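Local atomic coordinates of putative glucoamylase (PDB entry 4GL3), a protein that is probably a glycoside hydrolase of the glucoamylase type, cleaving glucosidic bonds in glucan substrates. Residues 85-97 and 101-113. Sequence-based numbering, arbitrary orientation.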
ATOM      1  N   ILE A  85      -6.352  -4.314  17.647  1.00 28.03           N
ATOM      2  CA  ILE A  85      -6.463  -4.631  16.266  1.00 24.46           C
ATOM      3  C   ILE A  85      -6.304  -6.115  16.012  1.00 26.82           C
ATOM      4  O   ILE A  85      -7.159  -6.712  15.350  1.00 21.98           O
ATOM      5  CB  ILE A  85      -5.445  -3.843  15.396  1.00 23.30           C
ATOM      6  CG1 ILE A  85      -5.828  -2.363  15.321  1.00 25.90           C
ATOM      7  CG2 ILE A  85      -5.362  -4.415  13.980  1.00 19.91           C
ATOM      8  CD1 ILE A  85      -4.693  -1.427  14.840  1.00 25.10           C
ATOM      9  N   VAL A  86      -5.241  -6.713  16.526  1.00 26.67           N
ATOM     10  CA  VAL A  86      -4.973  -8.122  16.226  1.00 28.77           C
ATOM     11  C   VAL A  86      -5.923  -9.054  16.969  1.00 25.45           C
ATOM     12  O   VAL A  86      -6.304 -10.129  16.443  1.00 25.55           O
ATOM     13  CB  VAL A  86      -3.470  -8.513  16.419  1.00 27.43           C
ATOM     14  CG1 VAL A  86      -2.615  -7.601  15.583  1.00 24.52           C
ATOM     15  CG2 VAL A  86      -3.023  -8.490  17.868  1.00 21.10           C
ATOM     16  N   ARG A  87      -6.388  -8.637  18.144  1.00 26.59           N
ATOM     17  CA  ARG A  87      -7.462  -9.390  18.779  1.00 30.43           C
ATOM     18  C   ARG A  87      -8.754  -9.388  17.939  1.00 29.19           C
ATOM     19  O   ARG A  87      -9.415 -10.407  17.830  1.00 27.47           O
ATOM     20  CB  ARG A  87      -7.771  -8.894  20.199  1.00 30.61           C
ATOM     21  CG  ARG A  87      -6.900  -9.448  21.288  1.00 32.78           C
ATOM     22  CD  ARG A  87      -7.192  -8.810  22.643  1.00 33.55           C
ATOM     23  NE  ARG A  87      -6.515  -9.541  23.718  1.00 38.94           N
ATOM     24  CZ  ARG A  87      -6.222  -9.053  24.935  1.00 48.44           C
ATOM     25  NH1 ARG A  87      -6.515  -7.791  25.264  1.00 47.13           N
ATOM     26  NH2 ARG A  87      -5.597  -9.827  25.839  1.00 44.65           N
ATOM     27  N   PHE A  88      -9.131  -8.233  17.406  1.00 26.31           N
ATOM     28  CA  PHE A  88     -10.311  -8.140  16.563  1.00 27.29           C
ATOM     29  C   PHE A  88     -10.197  -8.990  15.284  1.00 23.25           C
ATOM     30  O   PHE A  88     -11.152  -9.680  14.892  1.00 25.96           O
ATOM     31  CB  PHE A  88     -10.559  -6.689  16.190  1.00 26.29           C
ATOM     32  CG  PHE A  88     -11.915  -6.436  15.582  1.00 25.33           C
ATOM     33  CD1 PHE A  88     -13.022  -6.148  16.393  1.00 28.67           C
ATOM     34  CD2 PHE A  88     -12.072  -6.423  14.215  1.00 27.19           C
ATOM     35  CE1 PHE A  88     -14.249  -5.882  15.820  1.00 33.57           C
ATOM     36  CE2 PHE A  88     -13.304  -6.156  13.645  1.00 26.01           C
ATOM     37  CZ  PHE A  88     -14.381  -5.881  14.441  1.00 28.14           C
ATOM     38  N   LEU A  89      -9.054  -8.928  14.620  1.00 23.67           N
ATOM     39  CA  LEU A  89      -8.856  -9.654  13.395  1.00 23.76           C
ATOM     40  C   LEU A  89      -8.827 -11.186  13.615  1.00 24.13           C
ATOM     41  O   LEU A  89      -9.174 -11.944  12.704  1.00 22.85           O
ATOM     42  CB  LEU A  89      -7.576  -9.230  12.677  1.00 21.11           C
ATOM     43  CG  LEU A  89      -7.480  -7.827  12.127  1.00 25.53           C
ATOM     44  CD1 LEU A  89      -6.046  -7.494  11.757  1.00 24.17           C
ATOM     45  CD2 LEU A  89      -8.438  -7.693  10.937  1.00 23.48           C
ATOM     46  N   SER A  90      -8.379 -11.631  14.796  1.00 22.05           N
ATOM     47  CA  SER A  90      -8.263 -13.032  15.059  1.00 22.64           C
ATOM     48  C   SER A  90      -9.539 -13.610  15.715  1.00 24.45           C
ATOM     49  O   SER A  90      -9.633 -14.802  15.885  1.00 24.38           O
ATOM     50  CB  SER A  90      -7.022 -13.333  15.971  1.00 24.70           C
ATOM     51  OG  SER A  90      -7.111 -12.633  17.199  1.00 25.94           O
ATOM     52  N   ASP A  91     -10.472 -12.770  16.148  1.00 24.23           N
ATOM     53  CA  ASP A  91     -11.651 -13.231  16.865  1.00 27.67           C
ATOM     54  C   ASP A  91     -12.448 -14.184  15.954  1.00 25.49           C
ATOM     55  O   ASP A  91     -12.591 -13.913  14.786  1.00 23.06           O
ATOM     56  CB  ASP A  91     -12.523 -12.029  17.231  1.00 27.03           C
ATOM     57  CG  ASP A  91     -13.603 -12.379  18.225  1.00 33.30           C
ATOM     58  OD1 ASP A  91     -14.482 -13.222  17.993  1.00 31.47           O
ATOM     59  OD2 ASP A  91     -13.559 -11.787  19.268  1.00 44.26           O
ATOM     60  N   LYS A  92     -12.896 -15.302  16.490  1.00 26.56           N
ATOM     61  CA  LYS A  92     -13.694 -16.280  15.723  0.50 26.42           C
ATOM     62  C   LYS A  92     -15.003 -15.688  15.150  1.00 25.97           C
ATOM     63  O   LYS A  92     -15.558 -16.203  14.180  1.00 25.82           O
ATOM     64  CB  LYS A  92     -13.968 -17.535  16.588  0.50 25.06           C
ATOM     65  CG  LYS A  92     -14.751 -17.308  17.892  0.50 25.89           C
ATOM     66  CD  LYS A  92     -14.810 -18.552  18.816  0.50 24.75           C
ATOM     67  CE  LYS A  92     -15.610 -18.286  20.119  0.50 24.29           C
ATOM     68  NZ  LYS A  92     -16.601 -19.328  20.585  0.50 24.62           N
ATOM     69  N   ASN A  93     -15.486 -14.591  15.742  1.00 27.45           N
ATOM     70  CA  ASN A  93     -16.696 -13.889  15.262  1.00 29.03           C
ATOM     71  C   ASN A  93     -16.459 -12.849  14.152  1.00 27.90           C
ATOM     72  O   ASN A  93     -17.397 -12.364  13.524  1.00 29.52           O
ATOM     73  CB  ASN A  93     -17.422 -13.295  16.455  1.00 29.27           C
ATOM     74  CG  ASN A  93     -17.891 -14.406  17.414  1.00 38.51           C
ATOM     75  OD1 ASN A  93     -18.386 -15.428  16.964  1.00 34.27           O
ATOM     76  ND2 ASN A  93     -17.626 -14.257  18.699  1.00 34.96           N
ATOM     77  N   THR A  94     -15.193 -12.554  13.892  1.00 24.19           N
ATOM     78  CA  THR A  94     -14.799 -11.745  12.737  1.00 25.58           C
ATOM     79  C   THR A  94     -14.661 -12.659  11.557  1.00 23.56           C
ATOM     80  O   THR A  94     -13.901 -13.623  11.609  1.00 24.16           O
ATOM     81  CB  THR A  94     -13.452 -11.050  13.043  1.00 24.57           C
ATOM     82  OG1 THR A  94     -13.677 -10.142  14.133  1.00 23.03           O
ATOM     83  CG2 THR A  94     -12.903 -10.334  11.832  1.00 21.05           C
ATOM     84  N   ASP A  95     -15.364 -12.354  10.467  1.00 25.30           N
ATOM     85  CA  ASP A  95     -15.363 -13.228   9.300  1.00 21.24           C
ATOM     86  C   ASP A  95     -13.997 -13.391   8.661  1.00 21.40           C
ATOM     87  O   ASP A  95     -13.254 -12.395   8.418  1.00 20.89           O
ATOM     88  CB  ASP A  95     -16.347 -12.723   8.253  1.00 24.60           C
ATOM     89  CG  ASP A  95     -17.799 -12.916   8.660  1.00 28.43           C
ATOM     90  OD1 ASP A  95     -18.101 -13.824   9.456  1.00 29.37           O
ATOM     91  OD2 ASP A  95     -18.649 -12.140   8.189  1.00 25.46           O
ATOM     92  N   SER A  96     -13.692 -14.650   8.354  1.00 19.55           N
ATOM     93  CA  SER A  96     -12.513 -15.024   7.603  1.00 20.83           C
ATOM     94  C   SER A  96     -12.773 -16.302   6.799  1.00 20.30           C
ATOM     95  O   SER A  96     -13.676 -17.080   7.121  1.00 19.57           O
ATOM     96  CB  SER A  96     -11.284 -15.222   8.519  1.00 20.35           C
ATOM     97  OG  SER A  96     -11.422 -16.263   9.480  1.00 22.37           O
ATOM     98  N   TYR A  97     -11.963 -16.496   5.766  1.00 19.44           N
ATOM     99  CA  TYR A  97     -12.135 -17.560   4.787  1.00 20.08           C
ATOM    100  C   TYR A  97     -10.753 -18.093   4.448  1.00 19.92           C
ATOM    101  O   TYR A  97      -9.983 -17.415   3.848  1.00 20.79           O
ATOM    102  CB  TYR A  97     -12.900 -17.088   3.532  1.00 19.45           C
ATOM    103  CG  TYR A  97     -14.074 -16.187   3.879  1.00 20.20           C
ATOM    104  CD1 TYR A  97     -13.878 -14.807   4.062  1.00 24.38           C
ATOM    105  CD2 TYR A  97     -15.364 -16.704   4.025  1.00 20.31           C
ATOM    106  CE1 TYR A  97     -14.948 -13.981   4.400  1.00 22.53           C
ATOM    107  CE2 TYR A  97     -16.453 -15.889   4.376  1.00 20.28           C
ATOM    108  CZ  TYR A  97     -16.232 -14.517   4.543  1.00 20.72           C
ATOM    109  OH  TYR A  97     -17.246 -13.697   4.952  1.00 21.12           O
ATOM    110  N   TRP A 101      -9.134 -12.426   5.078  1.00 18.62           N
ATOM    111  CA  TRP A 101     -10.300 -11.557   5.264  1.00 19.68           C
ATOM    112  C   TRP A 101     -10.831 -11.037   3.937  1.00 17.28           C
ATOM    113  O   TRP A 101     -10.130 -11.080   2.905  1.00 19.33           O
ATOM    114  CB  TRP A 101      -9.927 -10.374   6.198  1.00 19.77           C
ATOM    115  CG  TRP A 101      -9.297 -10.818   7.502  1.00 18.63           C
ATOM    116  CD1 TRP A 101      -9.940 -11.253   8.602  1.00 22.79           C
ATOM    117  CD2 TRP A 101      -7.882 -10.884   7.811  1.00 20.32           C
ATOM    118  NE1 TRP A 101      -9.023 -11.541   9.620  1.00 21.32           N
ATOM    119  CE2 TRP A 101      -7.759 -11.338   9.130  1.00 22.09           C
ATOM    120  CE3 TRP A 101      -6.728 -10.584   7.104  1.00 21.23           C
ATOM    121  CZ2 TRP A 101      -6.541 -11.525   9.722  1.00 21.17           C
ATOM    122  CZ3 TRP A 101      -5.499 -10.779   7.695  1.00 23.52           C
ATOM    123  CH2 TRP A 101      -5.415 -11.211   9.004  1.00 19.18           C
ATOM    124  N   ALA A 102     -12.065 -10.534   4.000  1.00 20.03           N
ATOM    125  CA  ALA A 102     -12.693  -9.743   2.956  1.00 18.04           C
ATOM    126  C   ALA A 102     -12.005  -8.361   2.759  1.00 25.05           C
ATOM    127  O   ALA A 102     -11.185  -7.929   3.587  1.00 23.07           O
ATOM    128  CB  ALA A 102     -14.208  -9.605   3.196  1.00 16.17           C
ATOM    129  N   HIS A 103     -12.264  -7.730   1.608  1.00 21.60           N
ATOM    130  CA  HIS A 103     -11.789  -6.374   1.313  1.00 20.12           C
ATOM    131  C   HIS A 103     -12.380  -5.426   2.379  1.00 22.19           C
ATOM    132  O   HIS A 103     -11.657  -4.650   2.991  1.00 22.66           O
ATOM    133  CB  HIS A 103     -12.188  -6.038  -0.110  1.00 21.21           C
ATOM    134  CG  HIS A 103     -11.705  -4.712  -0.633  1.00 23.55           C
ATOM    135  ND1 HIS A 103     -11.702  -4.427  -1.994  1.00 24.34           N
ATOM    136  CD2 HIS A 103     -11.267  -3.590  -0.010  1.00 27.21           C
ATOM    137  CE1 HIS A 103     -11.252  -3.188  -2.172  1.00 27.95           C
ATOM    138  NE2 HIS A 103     -10.990  -2.656  -0.985  1.00 22.29           N
ATOM    139  N   TRP A 104     -13.695  -5.481   2.564  1.00 19.30           N
ATOM    140  CA  TRP A 104     -14.396  -4.642   3.537  1.00 20.22           C
ATOM    141  C   TRP A 104     -15.053  -5.498   4.617  1.00 24.31           C
ATOM    142  O   TRP A 104     -15.570  -6.564   4.323  1.00 20.91           O
ATOM    143  CB  TRP A 104     -15.498  -3.846   2.847  1.00 23.15           C
ATOM    144  CG  TRP A 104     -15.039  -2.679   2.017  1.00 23.55           C
ATOM    145  CD1 TRP A 104     -13.806  -2.165   1.946  1.00 25.07           C
ATOM    146  CD2 TRP A 104     -15.862  -1.877   1.174  1.00 24.49           C
ATOM    147  NE1 TRP A 104     -13.788  -1.076   1.107  1.00 25.69           N
ATOM    148  CE2 TRP A 104     -15.042  -0.883   0.615  1.00 28.07           C
ATOM    149  CE3 TRP A 104     -17.221  -1.907   0.838  1.00 27.60           C
ATOM    150  CZ2 TRP A 104     -15.518   0.092  -0.270  1.00 30.90           C
ATOM    151  CZ3 TRP A 104     -17.714  -0.919  -0.030  1.00 32.43           C
ATOM    152  CH2 TRP A 104     -16.853   0.059  -0.579  1.00 33.08           C
HETATM  153  N   MSE A 105     -15.022  -5.012   5.849  1.00 24.86           N
HETATM  154  CA  MSE A 105     -15.807  -5.559   6.953  1.00 22.15           C
HETATM  155  C   MSE A 105     -16.365  -4.452   7.834  1.00 24.18           C
HETATM  156  O   MSE A 105     -15.914  -3.270   7.782  1.00 25.04           O
HETATM  157  CB  MSE A 105     -14.969  -6.517   7.842  1.00 24.08           C
HETATM  158  CG  MSE A 105     -13.785  -5.919   8.484  1.00 25.14           C
HETATM  159 SE   MSE A 105     -12.930  -7.069   9.830  0.75 20.46          SE
HETATM  160  CE  MSE A 105     -12.564  -8.579   8.695  1.00 20.41           C
ATOM    161  N   ASN A 106     -17.374  -4.817   8.611  1.00 22.29           N
ATOM    162  CA  ASN A 106     -17.958  -3.884   9.534  1.00 23.46           C
ATOM    163  C   ASN A 106     -16.939  -3.658  10.653  1.00 25.81           C
ATOM    164  O   ASN A 106     -16.515  -4.616  11.290  1.00 23.41           O
ATOM    165  CB  ASN A 106     -19.276  -4.426  10.029  1.00 23.97           C
ATOM    166  CG  ASN A 106     -19.987  -3.498  10.964  1.00 29.58           C
ATOM    167  OD1 ASN A 106     -19.450  -3.107  12.011  1.00 24.45           O
ATOM    168  ND2 ASN A 106     -21.230  -3.188  10.644  1.00 26.93           N
ATOM    169  N   GLY A 107     -16.548  -2.405  10.875  1.00 27.07           N
ATOM    170  CA  GLY A 107     -15.511  -2.068  11.864  1.00 26.87           C
ATOM    171  C   GLY A 107     -15.920  -2.205  13.335  1.00 28.18           C
ATOM    172  O   GLY A 107     -15.097  -2.113  14.208  1.00 26.61           O
ATOM    173  N   LYS A 108     -17.210  -2.428  13.589  1.00 28.17           N
ATOM    174  CA  LYS A 108     -17.705  -2.744  14.911  1.00 30.54           C
ATOM    175  C   LYS A 108     -17.956  -4.256  15.084  1.00 33.75           C
ATOM    176  O   LYS A 108     -17.583  -4.794  16.077  1.00 29.22           O
ATOM    177  CB  LYS A 108     -19.010  -2.001  15.229  1.00 39.76           C
ATOM    178  CG  LYS A 108     -19.077  -0.532  14.814  1.00 54.40           C
ATOM    179  CD  LYS A 108     -20.442   0.069  15.197  1.00 73.50           C
ATOM    180  CE  LYS A 108     -20.481   1.598  15.163  1.00 73.47           C
ATOM    181  NZ  LYS A 108     -19.909   2.175  13.911  1.00 62.69           N
ATOM    182  N   THR A 109     -18.573  -4.942  14.135  1.00 27.59           N
ATOM    183  CA  THR A 109     -18.973  -6.336  14.347  1.00 25.36           C
ATOM    184  C   THR A 109     -18.049  -7.358  13.706  1.00 27.48           C
ATOM    185  O   THR A 109     -18.108  -8.540  14.012  1.00 27.61           O
ATOM    186  CB  THR A 109     -20.371  -6.598  13.750  1.00 27.63           C
ATOM    187  OG1 THR A 109     -20.282  -6.438  12.309  1.00 27.89           O
ATOM    188  CG2 THR A 109     -21.427  -5.647  14.421  1.00 26.63           C
ATOM    189  N   GLY A 110     -17.213  -6.926  12.785  1.00 25.77           N
ATOM    190  CA  GLY A 110     -16.316  -7.844  12.095  1.00 23.64           C
ATOM    191  C   GLY A 110     -16.963  -8.694  10.998  1.00 24.93           C
ATOM    192  O   GLY A 110     -16.316  -9.600  10.491  1.00 23.16           O
ATOM    193  N   LYS A 111     -18.212  -8.414  10.628  1.00 20.78           N
ATOM    194  CA  LYS A 111     -18.877  -9.150   9.572  1.00 21.78           C
ATOM    195  C   LYS A 111     -18.486  -8.603   8.185  1.00 23.23           C
ATOM    196  O   LYS A 111     -18.369  -7.393   7.968  1.00 25.42           O
ATOM    197  CB  LYS A 111     -20.409  -9.134   9.801  1.00 22.67           C
ATOM    198  CG  LYS A 111     -20.844  -9.671  11.172  1.00 32.10           C
ATOM    199  CD  LYS A 111     -20.279 -11.090  11.491  1.00 30.65           C
ATOM    200  CE  LYS A 111     -20.700 -11.610  12.886  1.00 36.45           C
ATOM    201  NZ  LYS A 111     -20.014 -12.916  13.240  1.00 34.10           N
ATOM    202  N   THR A 112     -18.259  -9.495   7.235  1.00 21.69           N
ATOM    203  CA  THR A 112     -17.923  -9.093   5.889  1.00 20.39           C
ATOM    204  C   THR A 112     -18.963  -8.158   5.310  1.00 21.63           C
ATOM    205  O   THR A 112     -20.143  -8.368   5.504  1.00 21.79           O
ATOM    206  CB  THR A 112     -17.783 -10.330   4.989  1.00 22.27           C
ATOM    207  OG1 THR A 112     -16.642 -11.072   5.454  1.00 19.97           O
ATOM    208  CG2 THR A 112     -17.624  -9.928   3.482  1.00 19.85           C
ATOM    209  N   ILE A 113     -18.498  -7.144   4.576  1.00 21.71           N
ATOM    210  CA  ILE A 113     -19.347  -6.274   3.697  1.00 23.43           C
ATOM    211  C   ILE A 113     -18.898  -6.542   2.283  1.00 21.68           C
ATOM    212  O   ILE A 113     -17.745  -6.331   1.962  1.00 22.97           O
ATOM    213  CB  ILE A 113     -19.169  -4.768   3.984  1.00 22.19           C
ATOM    214  CG1 ILE A 113     -19.612  -4.499   5.427  1.00 27.10           C
ATOM    215  CG2 ILE A 113     -20.022  -3.894   3.013  1.00 22.44           C
ATOM    216  CD1 ILE A 113     -19.190  -3.135   5.991  1.00 25.47           C
TER
HETATM  217  O   HOH W   1     -19.834 -15.403  14.938  1.00 37.29           O
HETATM  218  O   HOH W   2     -15.767  -9.941  15.872  1.00 33.28           O
HETATM  219  O   HOH W   3     -13.943 -10.663   6.269  1.00 20.40           O
HETATM  220  O   HOH W   4     -20.229 -14.334  11.191  1.00 49.76           O
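With chi1 near -167°, the F88 ring swings clear of the backbone N and reaches from the last turns of helix 75-90 to the hairpin turn 107-110, whereas L89 holds CG beside its N (chi1 -66°) and lays CD2 over one face of the W101 indole, 4.2 Å from the centroid of the five-membered ring. The rim of the F88 ring does the touching: CE1 lies 3.5 Å from K108 O, close to the ring plane, and SE of selenomethionine M105 meets the edge beside CE2, a Met-aromatic contact. CE of M105 packs on T94 CG2 at 3.6 Å. In the plane of its indole, W101 NE1 donates to L89 O (3.1 Å, 158° at the hydrogen), a carbonyl near the helix end. Replacing W101 by a phenylalanine would probably leave L89 O without this donor and open a gap beside L89 CB, where CZ2 of the indole packs.

Residues 104-113 form a β-hairpin of strand 104-106 and the weakly bonded strand 112-113, part of a three-stranded antiparallel sheet, and its turn is braced by an Asx motif at N106; the chain leaving the helix through the type I turn D91-T94 runs beside it. There D95 N donates to G110 O, and D95 OD2 receives T112 N on its anti side at 2.8 Å. G110 has a positive phi, and a β-carbon at this position would clash with T94 OG1, which itself bonds F88 O. K111 NZ reaches N93 O at 2.7 Å, in the carbonyl plane on a lone pair; a water links the same ammonium to D95 OD1. Y97 OH and T112 OG1 share a hydrogen bond of 2.7 Å, with T112 OG1 at the edge of the tyrosine ring. M130 and F131 of helix 124-140 also pack against W101.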